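Local structure of virulence factor (Pectobacterium carotovorum, 2W3Y) at residues Ile32-Ser37 against Glu87-Asp92; Asp39-Tyr44 against Ala164-Leu169; Tyr194-Lys199 against Phe219-Val224. The protein is an S-palmitoylated virulence factor of a Drosophila pathogen and binds to lipid vesicles. One frame throughout, in Å; residues are numbered along the deposited sequence.

Contact 1 (Ile32-Ser37 against Glu87-Asp92); sequences IVPGLS and EKYHYD
Y89 reaches across to V33, P34 and S37, and its phenol is the side chain on which this contact turns. The Evf fold brings together here the turn that leads into the short hairpin strand 36-37 and the loop that starts helix 91-105, with H90 as N-cap. In Y89, CG stands beside the backbone N and anti to the carbonyl carbon (chi1 -54°), and from there the ring extends to V33 and P34. It slides past V33 in the opposite direction and meets the proline at about a right angle. V33 CG1 lies 3.5 Å from Y89 CE1, approaching the ring obliquely; the same methyl sits 3.9 Å from K88 CB, so this one branch touches both residues. V33 also touches V78 of helix 57-81 and V42 of strand 40-49, and Y89 itself meets V42 and L169, which continues the apolar cluster.

Y89 OH donates to P34 O at 2.6 Å, with a C=O...O angle of 129° and the hydroxyl tilted 26° from the carbonyl plane. That bond occupies the proton of the phenol and fastens the turn just before G35, whose backbone pairs with V42. S37 CB comes to 3.3 Å from Y89 OH, while its hydroxyl looks to its own chain: S37 OG bonds D39 N. Likewise the aliphatic part of K88 serves this contact, whereas its ammonium goes to N79. Within the loop, H90 N bonds E87 O. One water finishes the arrangement: lying at the edge of the Y89 ring and in its plane, it donates to Y89 OH at 3.0 Å and makes a weak bond to S37 OG at 3.4 Å.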
loop_
_atom_site.group_PDB
_atom_site.type_symbol
_atom_site.label_atom_id
_atom_site.label_comp_id
_atom_site.label_asym_id
_atom_site.label_seq_id
_atom_site.Cartn_x
_atom_site.Cartn_y
_atom_site.Cartn_z
ATOM N N ILE A 32 11.201 10.058 -2.375
ATOM C CA ILE A 32 10.474 9.044 -1.606
ATOM C C ILE A 32 11.424 7.958 -1.147
ATOM O O ILE A 32 12.576 7.908 -1.588
ATOM C CB ILE A 32 9.239 8.460 -2.374
ATOM C CG1 ILE A 32 9.680 7.644 -3.605
ATOM C CG2 ILE A 32 8.237 9.603 -2.698
ATOM C CD1 ILE A 32 8.569 6.764 -4.219
ATOM N N VAL A 33 10.956 7.109 -0.241
ATOM C CA VAL A 33 11.776 6.049 0.282
ATOM C C VAL A 33 12.001 5.028 -0.842
ATOM O O VAL A 33 11.034 4.568 -1.457
ATOM C CB VAL A 33 11.132 5.409 1.523
ATOM C CG1 VAL A 33 11.899 4.134 1.953
ATOM C CG2 VAL A 33 11.022 6.454 2.671
ATOM N N PRO A 34 13.275 4.712 -1.142
ATOM C CA PRO A 34 13.570 3.770 -2.237
ATOM C C PRO A 34 12.921 2.402 -2.021
ATOM O O PRO A 34 12.944 1.864 -0.903
ATOM C CB PRO A 34 15.103 3.677 -2.214
ATOM C CG PRO A 34 15.521 5.006 -1.614
ATOM C CD PRO A 34 14.509 5.236 -0.535
ATOM N N GLY A 35 12.344 1.856 -3.088
ATOM C CA GLY A 35 11.549 0.631 -3.000
ATOM C C GLY A 35 12.346 -0.585 -2.570
ATOM O O GLY A 35 11.827 -1.453 -1.881
ATOM N N LEU A 36 13.606 -0.662 -2.990
ATOM C CA LEU A 36 14.417 -1.816 -2.652
ATOM C C LEU A 36 15.831 -1.409 -2.241
ATOM O O LEU A 36 16.523 -0.707 -2.970
ATOM C CB LEU A 36 14.428 -2.822 -3.813
ATOM C CG LEU A 36 15.302 -4.078 -3.715
ATOM C CD1 LEU A 36 14.828 -4.971 -2.572
ATOM C CD2 LEU A 36 15.300 -4.833 -5.033
ATOM N N SER A 37 16.258 -1.892 -1.078
ATOM C CA SER A 37 17.495 -1.455 -0.455
ATOM C C SER A 37 18.102 -2.580 0.365
ATOM O O SER A 37 17.406 -3.518 0.767
ATOM C CB SER A 37 17.190 -0.262 0.476
ATOM O OG SER A 37 18.201 -0.094 1.439
ATOM N N GLU A 87 16.259 3.666 9.249
ATOM C CA GLU A 87 15.012 4.137 9.819
ATOM C C GLU A 87 13.952 4.541 8.792
ATOM O O GLU A 87 12.762 4.628 9.134
ATOM C CB GLU A 87 15.290 5.268 10.814
ATOM C CG GLU A 87 15.838 4.753 12.144
ATOM C CD GLU A 87 16.310 5.887 13.050
ATOM O OE1 GLU A 87 15.518 6.338 13.916
ATOM O OE2 GLU A 87 17.465 6.343 12.874
ATOM N N LYS A 88 14.354 4.756 7.538
ATOM C CA LYS A 88 13.352 4.882 6.440
ATOM C C LYS A 88 12.436 3.644 6.315
ATOM O O LYS A 88 11.313 3.733 5.808
ATOM C CB LYS A 88 14.024 5.140 5.078
ATOM C CG LYS A 88 14.782 6.436 4.978
ATOM C CD LYS A 88 15.558 6.494 3.655
ATOM C CE LYS A 88 16.691 7.505 3.698
ATOM N NZ LYS A 88 16.215 8.890 3.687
ATOM N N TYR A 89 12.922 2.495 6.778
ATOM C CA TYR A 89 12.167 1.245 6.732
ATOM C C TYR A 89 11.629 0.807 8.112
ATOM O O TYR A 89 11.280 -0.351 8.308
ATOM C CB TYR A 89 13.009 0.146 6.050
ATOM C CG TYR A 89 13.507 0.599 4.689
ATOM C CD1 TYR A 89 12.707 0.458 3.554
ATOM C CD2 TYR A 89 14.759 1.206 4.553
ATOM C CE1 TYR A 89 13.152 0.890 2.305
ATOM C CE2 TYR A 89 15.213 1.666 3.309
ATOM C CZ TYR A 89 14.392 1.489 2.186
ATOM O OH TYR A 89 14.815 1.956 0.963
ATOM N N HIS A 90 11.538 1.750 9.050
ATOM C CA HIS A 90 10.988 1.460 10.376
ATOM C C HIS A 90 9.510 1.771 10.351
ATOM O O HIS A 90 9.118 2.932 10.180
ATOM C CB HIS A 90 11.692 2.274 11.480
ATOM C CG HIS A 90 13.024 1.722 11.877
ATOM N ND1 HIS A 90 13.711 2.162 12.990
ATOM C CD2 HIS A 90 13.789 0.750 11.323
ATOM C CE1 HIS A 90 14.847 1.491 13.096
ATOM N NE2 HIS A 90 14.918 0.629 12.095
ATOM N N TYR A 91 8.699 0.731 10.532
ATOM C CA TYR A 91 7.237 0.884 10.478
ATOM C C TYR A 91 6.674 1.993 11.394
ATOM O O TYR A 91 5.716 2.694 11.031
ATOM C CB TYR A 91 6.539 -0.431 10.780
ATOM C CG TYR A 91 5.043 -0.304 10.683
ATOM C CD1 TYR A 91 4.425 -0.262 9.433
ATOM C CD2 TYR A 91 4.246 -0.179 11.826
ATOM C CE1 TYR A 91 3.052 -0.118 9.314
ATOM C CE2 TYR A 91 2.852 -0.028 11.710
ATOM C CZ TYR A 91 2.283 -0.007 10.443
ATOM O OH TYR A 91 0.941 0.128 10.271
ATOM N N ASP A 92 7.267 2.152 12.574
ATOM C CA ASP A 92 6.748 3.114 13.548
ATOM C C ASP A 92 6.765 4.558 13.024
ATOM O O ASP A 92 5.894 5.342 13.366
ATOM C CB ASP A 92 7.442 2.977 14.915
ATOM C CG ASP A 92 6.956 1.739 15.707
ATOM O OD1 ASP A 92 7.790 1.129 16.433
ATOM O OD2 ASP A 92 5.746 1.373 15.624
HETATM O O HOH W 1 17.481 3.222 0.912
#

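Contact 2 (Asp39-Tyr44 against Ala164-Leu169)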
loop_
_atom_site.group_PDB
_atom_site.type_symbol
_atom_site.label_atom_id
_atom_site.label_comp_id
_atom_site.label_asym_id
_atom_site.label_seq_id
_atom_site.Cartn_x
_atom_site.Cartn_y
_atom_site.Cartn_z
ATOM N N ASP A 39 18.828 -2.114 3.336
ATOM C CA ASP A 39 18.209 -1.838 4.646
ATOM C C ASP A 39 16.723 -2.178 4.776
ATOM O O ASP A 39 16.153 -2.057 5.867
ATOM C CB ASP A 39 18.473 -0.385 5.053
ATOM C CG ASP A 39 19.959 -0.126 5.322
ATOM O OD1 ASP A 39 20.656 -1.077 5.745
ATOM O OD2 ASP A 39 20.428 1.008 5.099
ATOM N N GLY A 40 16.109 -2.618 3.671
ATOM C CA GLY A 40 14.706 -3.004 3.664
ATOM C C GLY A 40 14.029 -2.671 2.341
ATOM O O GLY A 40 14.639 -2.102 1.440
ATOM N N ALA A 41 12.759 -3.036 2.222
ATOM C CA ALA A 41 12.036 -2.794 0.983
ATOM C C ALA A 41 10.659 -2.205 1.304
ATOM O O ALA A 41 10.075 -2.539 2.331
ATOM C CB ALA A 41 11.886 -4.103 0.199
ATOM N N VAL A 42 10.157 -1.337 0.429
ATOM C CA VAL A 42 8.769 -0.872 0.486
ATOM C C VAL A 42 8.147 -1.256 -0.847
ATOM O O VAL A 42 8.629 -0.817 -1.888
ATOM C CB VAL A 42 8.662 0.681 0.613
ATOM C CG1 VAL A 42 7.198 1.094 0.762
ATOM C CG2 VAL A 42 9.516 1.204 1.753
ATOM N N GLN A 43 7.086 -2.056 -0.802
ATOM C CA GLN A 43 6.392 -2.510 -1.983
ATOM C C GLN A 43 5.287 -1.478 -2.247
ATOM O O GLN A 43 4.354 -1.395 -1.498
ATOM C CB GLN A 43 5.796 -3.893 -1.679
ATOM C CG GLN A 43 5.469 -4.732 -2.862
ATOM C CD GLN A 43 6.640 -5.550 -3.289
ATOM O OE1 GLN A 43 7.014 -6.535 -2.624
ATOM N NE2 GLN A 43 7.255 -5.145 -4.405
ATOM N N TYR A 44 5.423 -0.667 -3.288
ATOM C CA TYR A 44 4.399 0.330 -3.629
ATOM C C TYR A 44 3.354 -0.278 -4.559
ATOM O O TYR A 44 3.702 -0.746 -5.635
ATOM C CB TYR A 44 5.049 1.545 -4.292
ATOM C CG TYR A 44 5.965 2.353 -3.405
ATOM C CD1 TYR A 44 5.439 3.194 -2.404
ATOM C CD2 TYR A 44 7.342 2.311 -3.579
ATOM C CE1 TYR A 44 6.264 3.961 -1.603
ATOM C CE2 TYR A 44 8.194 3.085 -2.755
ATOM C CZ TYR A 44 7.630 3.889 -1.771
ATOM O OH TYR A 44 8.433 4.660 -0.981
ATOM N N ALA A 164 20.748 -10.525 9.590
ATOM C CA ALA A 164 19.791 -9.680 10.274
ATOM C C ALA A 164 18.364 -9.841 9.722
ATOM O O ALA A 164 18.176 -10.341 8.597
ATOM C CB ALA A 164 20.235 -8.229 10.195
ATOM N N ASN A 165 17.369 -9.458 10.522
ATOM C CA ASN A 165 15.988 -9.397 10.027
ATOM C C ASN A 165 15.933 -8.358 8.915
ATOM O O ASN A 165 16.667 -7.364 8.964
ATOM C CB ASN A 165 15.002 -9.023 11.137
ATOM C CG ASN A 165 14.842 -10.119 12.212
ATOM O OD1 ASN A 165 15.207 -11.300 12.027
ATOM N ND2 ASN A 165 14.237 -9.725 13.328
ATOM N N TYR A 166 15.082 -8.593 7.919
ATOM C CA TYR A 166 14.952 -7.692 6.768
ATOM C C TYR A 166 13.540 -7.054 6.771
ATOM O O TYR A 166 12.521 -7.736 6.576
ATOM C CB TYR A 166 15.228 -8.451 5.458
ATOM C CG TYR A 166 15.276 -7.578 4.216
ATOM C CD1 TYR A 166 16.470 -6.939 3.823
ATOM C CD2 TYR A 166 14.118 -7.365 3.443
ATOM C CE1 TYR A 166 16.502 -6.127 2.678
ATOM C CE2 TYR A 166 14.152 -6.577 2.305
ATOM C CZ TYR A 166 15.328 -5.960 1.932
ATOM O OH TYR A 166 15.323 -5.168 0.801
ATOM N N ASN A 167 13.489 -5.752 7.026
ATOM C CA ASN A 167 12.209 -5.025 7.117
ATOM C C ASN A 167 11.480 -4.911 5.778
ATOM O O ASN A 167 12.108 -4.630 4.756
ATOM C CB ASN A 167 12.409 -3.630 7.714
ATOM C CG ASN A 167 12.807 -3.676 9.193
ATOM O OD1 ASN A 167 12.247 -4.438 9.972
ATOM N ND2 ASN A 167 13.779 -2.858 9.571
ATOM N N TYR A 168 10.163 -5.104 5.811
ATOM C CA TYR A 168 9.352 -5.268 4.595
ATOM C C TYR A 168 7.973 -4.649 4.791
ATOM O O TYR A 168 7.185 -5.107 5.633
ATOM C CB TYR A 168 9.247 -6.752 4.232
ATOM C CG TYR A 168 8.544 -7.101 2.918
ATOM C CD1 TYR A 168 8.948 -6.538 1.694
ATOM C CD2 TYR A 168 7.513 -8.041 2.903
ATOM C CE1 TYR A 168 8.298 -6.888 0.480
ATOM C CE2 TYR A 168 6.876 -8.412 1.710
ATOM C CZ TYR A 168 7.270 -7.824 0.501
ATOM O OH TYR A 168 6.638 -8.210 -0.675
ATOM N N LEU A 169 7.701 -3.598 4.015
ATOM C CA LEU A 169 6.479 -2.799 4.130
ATOM C C LEU A 169 5.691 -2.800 2.806
ATOM O O LEU A 169 6.287 -2.830 1.733
ATOM C CB LEU A 169 6.819 -1.345 4.540
ATOM C CG LEU A 169 7.621 -1.035 5.825
ATOM C CD1 LEU A 169 9.132 -1.164 5.618
ATOM C CD2 LEU A 169 7.313 0.374 6.363
HETATM O O HOH W 2 15.955 -4.245 7.371
HETATM O O HOH W 3 15.665 -1.025 8.386
#
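A41 and Y168, and next to them V42 and L169, pair as neighbours in two parallel strands. A41 bonds the residues on either side of Y168, its N donating to N167 O and its O accepting from L169 N; the ladder then continues from Q43 N to L169 O at 2.8 Å, almost straight at 175°. Just ahead of this ladder G40 lies against the face of Y166, its CA 3.9 Å from the ring centroid in a CH-pi contact. Having no side chain, G40 also lets N167 O come to 3.3 Å from its CA. Further along, Y168 OH donates to Q43 OE1 at 2.6 Å, in the plane of the amide carbonyl, while the amide and ring planes stand 84° apart.

Around this first shell, several of these groups have a second partner. Y168 OH also bonds Y170 OH, Q43 NE2 bonds S260 O, and Y166 OH bonds S37 O. Before the strands meet, two waters bridge from D39 O, one to N167 N and the other to N167 ND2. The face carrying A41 and Q43 packs against helix 142-159 through L155 and F147, and the V42 and L169 face meets W94 of helix 91-105. This is a parallel strand pair, linked by some 120 residues of chain, inside a mixed beta sheet with helices on both faces.

Contact 3 (Tyr194-Lys199 against Phe219-Val224). With PLM (palmitic acid), chain C.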
loop_
_atom_site.group_PDB
_atom_site.type_symbol
_atom_site.label_atom_id
_atom_site.label_comp_id
_atom_site.label_asym_id
_atom_site.label_seq_id
_atom_site.Cartn_x
_atom_site.Cartn_y
_atom_site.Cartn_z
ATOM N N TYR A 194 1.201 -1.392 5.747
ATOM C CA TYR A 194 1.390 -2.637 6.506
ATOM C C TYR A 194 2.872 -2.845 6.656
ATOM O O TYR A 194 3.643 -2.493 5.752
ATOM C CB TYR A 194 0.792 -3.838 5.770
ATOM C CG TYR A 194 -0.708 -4.007 5.898
ATOM C CD1 TYR A 194 -1.556 -2.928 6.182
ATOM C CD2 TYR A 194 -1.285 -5.247 5.679
ATOM C CE1 TYR A 194 -2.928 -3.108 6.283
ATOM C CE2 TYR A 194 -2.649 -5.432 5.773
ATOM C CZ TYR A 194 -3.466 -4.365 6.075
ATOM O OH TYR A 194 -4.828 -4.593 6.167
ATOM N N GLY A 195 3.279 -3.410 7.793
ATOM C CA GLY A 195 4.700 -3.597 8.059
ATOM C C GLY A 195 5.004 -4.935 8.701
ATOM O O GLY A 195 4.340 -5.337 9.659
ATOM N N THR A 196 5.989 -5.628 8.143
ATOM C CA THR A 196 6.491 -6.885 8.722
ATOM C C THR A 196 8.012 -6.959 8.519
ATOM O O THR A 196 8.664 -5.934 8.265
ATOM C CB THR A 196 5.679 -8.145 8.192
ATOM O OG1 THR A 196 5.916 -9.311 9.013
ATOM C CG2 THR A 196 5.963 -8.457 6.697
ATOM N N HIS A 197 8.583 -8.148 8.680
ATOM C CA HIS A 197 9.993 -8.385 8.414
ATOM C C HIS A 197 10.156 -9.865 8.071
ATOM O O HIS A 197 9.251 -10.665 8.348
ATOM C CB HIS A 197 10.879 -8.008 9.625
ATOM C CG HIS A 197 10.505 -8.728 10.887
ATOM N ND1 HIS A 197 11.138 -9.878 11.304
ATOM C CD2 HIS A 197 9.526 -8.493 11.789
ATOM C CE1 HIS A 197 10.589 -10.301 12.427
ATOM N NE2 HIS A 197 9.608 -9.477 12.742
ATOM N N PHE A 198 11.292 -10.207 7.461
ATOM C CA PHE A 198 11.671 -11.594 7.235
ATOM C C PHE A 198 12.789 -11.920 8.217
ATOM O O PHE A 198 13.831 -11.280 8.193
ATOM C CB PHE A 198 12.227 -11.815 5.820
ATOM C CG PHE A 198 11.214 -11.720 4.718
ATOM C CD1 PHE A 198 10.680 -12.883 4.143
ATOM C CD2 PHE A 198 10.830 -10.476 4.205
ATOM C CE1 PHE A 198 9.753 -12.818 3.091
ATOM C CE2 PHE A 198 9.905 -10.393 3.137
ATOM C CZ PHE A 198 9.358 -11.570 2.589
ATOM N N LYS A 199 12.564 -12.922 9.057
ATOM C CA LYS A 199 13.613 -13.525 9.887
ATOM C C LYS A 199 14.505 -14.415 9.005
ATOM O O LYS A 199 14.092 -14.836 7.923
ATOM C CB LYS A 199 12.976 -14.386 10.997
ATOM C CG LYS A 199 12.028 -13.651 11.937
ATOM C CD LYS A 199 11.757 -14.494 13.196
ATOM C CE LYS A 199 10.354 -14.310 13.719
ATOM N NZ LYS A 199 10.020 -12.890 13.991
ATOM N N PHE A 219 3.702 -14.525 9.606
ATOM C CA PHE A 219 4.146 -13.131 9.695
ATOM C C PHE A 219 3.219 -12.337 10.583
ATOM O O PHE A 219 1.997 -12.403 10.445
ATOM C CB PHE A 219 4.206 -12.459 8.314
ATOM C CG PHE A 219 5.244 -13.026 7.399
ATOM C CD1 PHE A 219 6.511 -12.453 7.326
ATOM C CD2 PHE A 219 4.948 -14.124 6.583
ATOM C CE1 PHE A 219 7.480 -12.971 6.463
ATOM C CE2 PHE A 219 5.899 -14.656 5.720
ATOM C CZ PHE A 219 7.179 -14.073 5.655
ATOM N N GLY A 220 3.813 -11.588 11.506
ATOM C CA GLY A 220 3.075 -10.622 12.293
ATOM C C GLY A 220 3.134 -9.310 11.540
ATOM O O GLY A 220 4.212 -8.790 11.270
ATOM N N VAL A 221 1.961 -8.789 11.187
ATOM C CA VAL A 221 1.853 -7.603 10.339
ATOM C C VAL A 221 1.183 -6.466 11.109
ATOM O O VAL A 221 0.034 -6.600 11.533
ATOM C CB VAL A 221 1.062 -7.913 9.031
ATOM C CG1 VAL A 221 1.108 -6.732 8.082
ATOM C CG2 VAL A 221 1.597 -9.239 8.352
ATOM N N ASP A 222 1.899 -5.359 11.288
ATOM C CA ASP A 222 1.349 -4.140 11.891
ATOM C C ASP A 222 0.597 -3.350 10.827
ATOM O O ASP A 222 1.084 -3.218 9.701
ATOM C CB ASP A 222 2.473 -3.262 12.418
ATOM C CG ASP A 222 3.247 -3.906 13.537
ATOM O OD1 ASP A 222 2.619 -4.400 14.500
ATOM O OD2 ASP A 222 4.499 -3.902 13.449
ATOM N N THR A 223 -0.578 -2.832 11.173
ATOM C CA THR A 223 -1.453 -2.193 10.192
ATOM C C THR A 223 -1.899 -0.791 10.596
ATOM O O THR A 223 -2.134 -0.507 11.782
ATOM C CB THR A 223 -2.713 -3.075 9.828
ATOM O OG1 THR A 223 -3.663 -3.077 10.901
ATOM C CG2 THR A 223 -2.334 -4.525 9.499
ATOM N N VAL A 224 -2.026 0.074 9.597
ATOM C CA VAL A 224 -2.605 1.416 9.744
ATOM C C VAL A 224 -3.249 1.780 8.398
ATOM O O VAL A 224 -2.786 1.351 7.333
ATOM C CB VAL A 224 -1.578 2.484 10.235
ATOM C CG1 VAL A 224 -0.637 2.923 9.129
ATOM C CG2 VAL A 224 -2.294 3.705 10.863
HETATM C C1 PLM C . 7.906 -15.046 -4.875
HETATM O O2 PLM C . 8.880 -15.735 -5.281
HETATM C C2 PLM C . 7.846 -14.580 -3.426
HETATM C C3 PLM C . 8.064 -13.079 -3.256
HETATM C C4 PLM C . 8.040 -12.629 -1.794
HETATM C C5 PLM C . 6.625 -12.536 -1.223
HETATM C C6 PLM C . 6.592 -12.693 0.297
HETATM C C7 PLM C . 5.275 -12.182 0.878
HETATM C C8 PLM C . 4.886 -12.869 2.192
HETATM C C9 PLM C . 5.061 -11.889 3.352
HETATM C CA PLM C . 3.753 -11.453 4.004
HETATM C CB PLM C . 3.476 -9.973 3.769
HETATM C CC PLM C . 1.983 -9.696 3.863
HETATM C CD PLM C . 1.514 -8.722 2.791
HETATM C CE PLM C . 0.895 -7.494 3.439
HETATM C CF PLM C . 0.023 -6.720 2.461
HETATM O O HOH W 4 5.024 -6.434 12.512
#
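F198 and F219 both carry CG beside the backbone N and anti to the carbonyl carbon (chi1 -66° in F219). Their rings meet between antiparallel strands as a T-shaped pair: the edge of F219 points at the face of F198, with centroids 5.3 Å apart and planes at 77°. H197 O lies at the edge of F219, in the plane of its ring. In T196, OG1 is anti to the backbone N (chi1 -164°), which sets the hydroxyl beside the neighbouring strand, where it donates to G220 O at 2.9 Å from above the carbonyl plane.

At the other end, Y194 and T223 form a non-hydrogen-bonded pair with side chains lying alongside one another. T223 CG2 rests over the centre of the Y194 ring, 3.5 Å from the centroid, in a CH-pi contact, while T223 OG1 turns to G112 O. V221 CG1 packs against CB and CD2 of the same tyrosine. Between these clusters comes the hydrogen-bonded pair, with G195 N to D222 O and D222 N to G195 O both at 2.9 Å. A water lies within hydrogen-bonding distance of G195 O and G220 O.

The acyl chain of the bound palmitic acid passes along F198, F219 and Y194. Its C6 lies at the edge of the F198 ring, 3.8 Å from CZ; C9 sits over the centre of the F219 ring, 3.7 Å from CE2; and its terminal methyl CF comes obliquely to 3.8 Å from Y194 CD2. Strand 166-179, with Y168 against F198, adjoins this lining. These closest approaches are all carbon to carbon, consistent with a lining that holds the acyl chain of the S-palmitoylated protein probably by dispersion and by burying it.

From the N terminus, strand 36-37 pairs antiparallel with the start of strand 40-49. Contact 1 closes a loop at 87-92, across helix 57-81; contact 2, opened at 39-44, closes only at 164-169, so the two cross. Contact 3 comes afterwards in series, joining 194-199 to 219-224 over a short connection. All three reach one mixed sheet. V33 O to Y44 OH and S37 O to Y166 OH bind contact 1 to contact 2, and backbone bonds from Y168 O to T196 N and from Y166 O to F198 N carry the sheet on to contact 3. Y91, opening helix 91-105, packs back on D222 and T223, so contact 1 touches contact 3 as well.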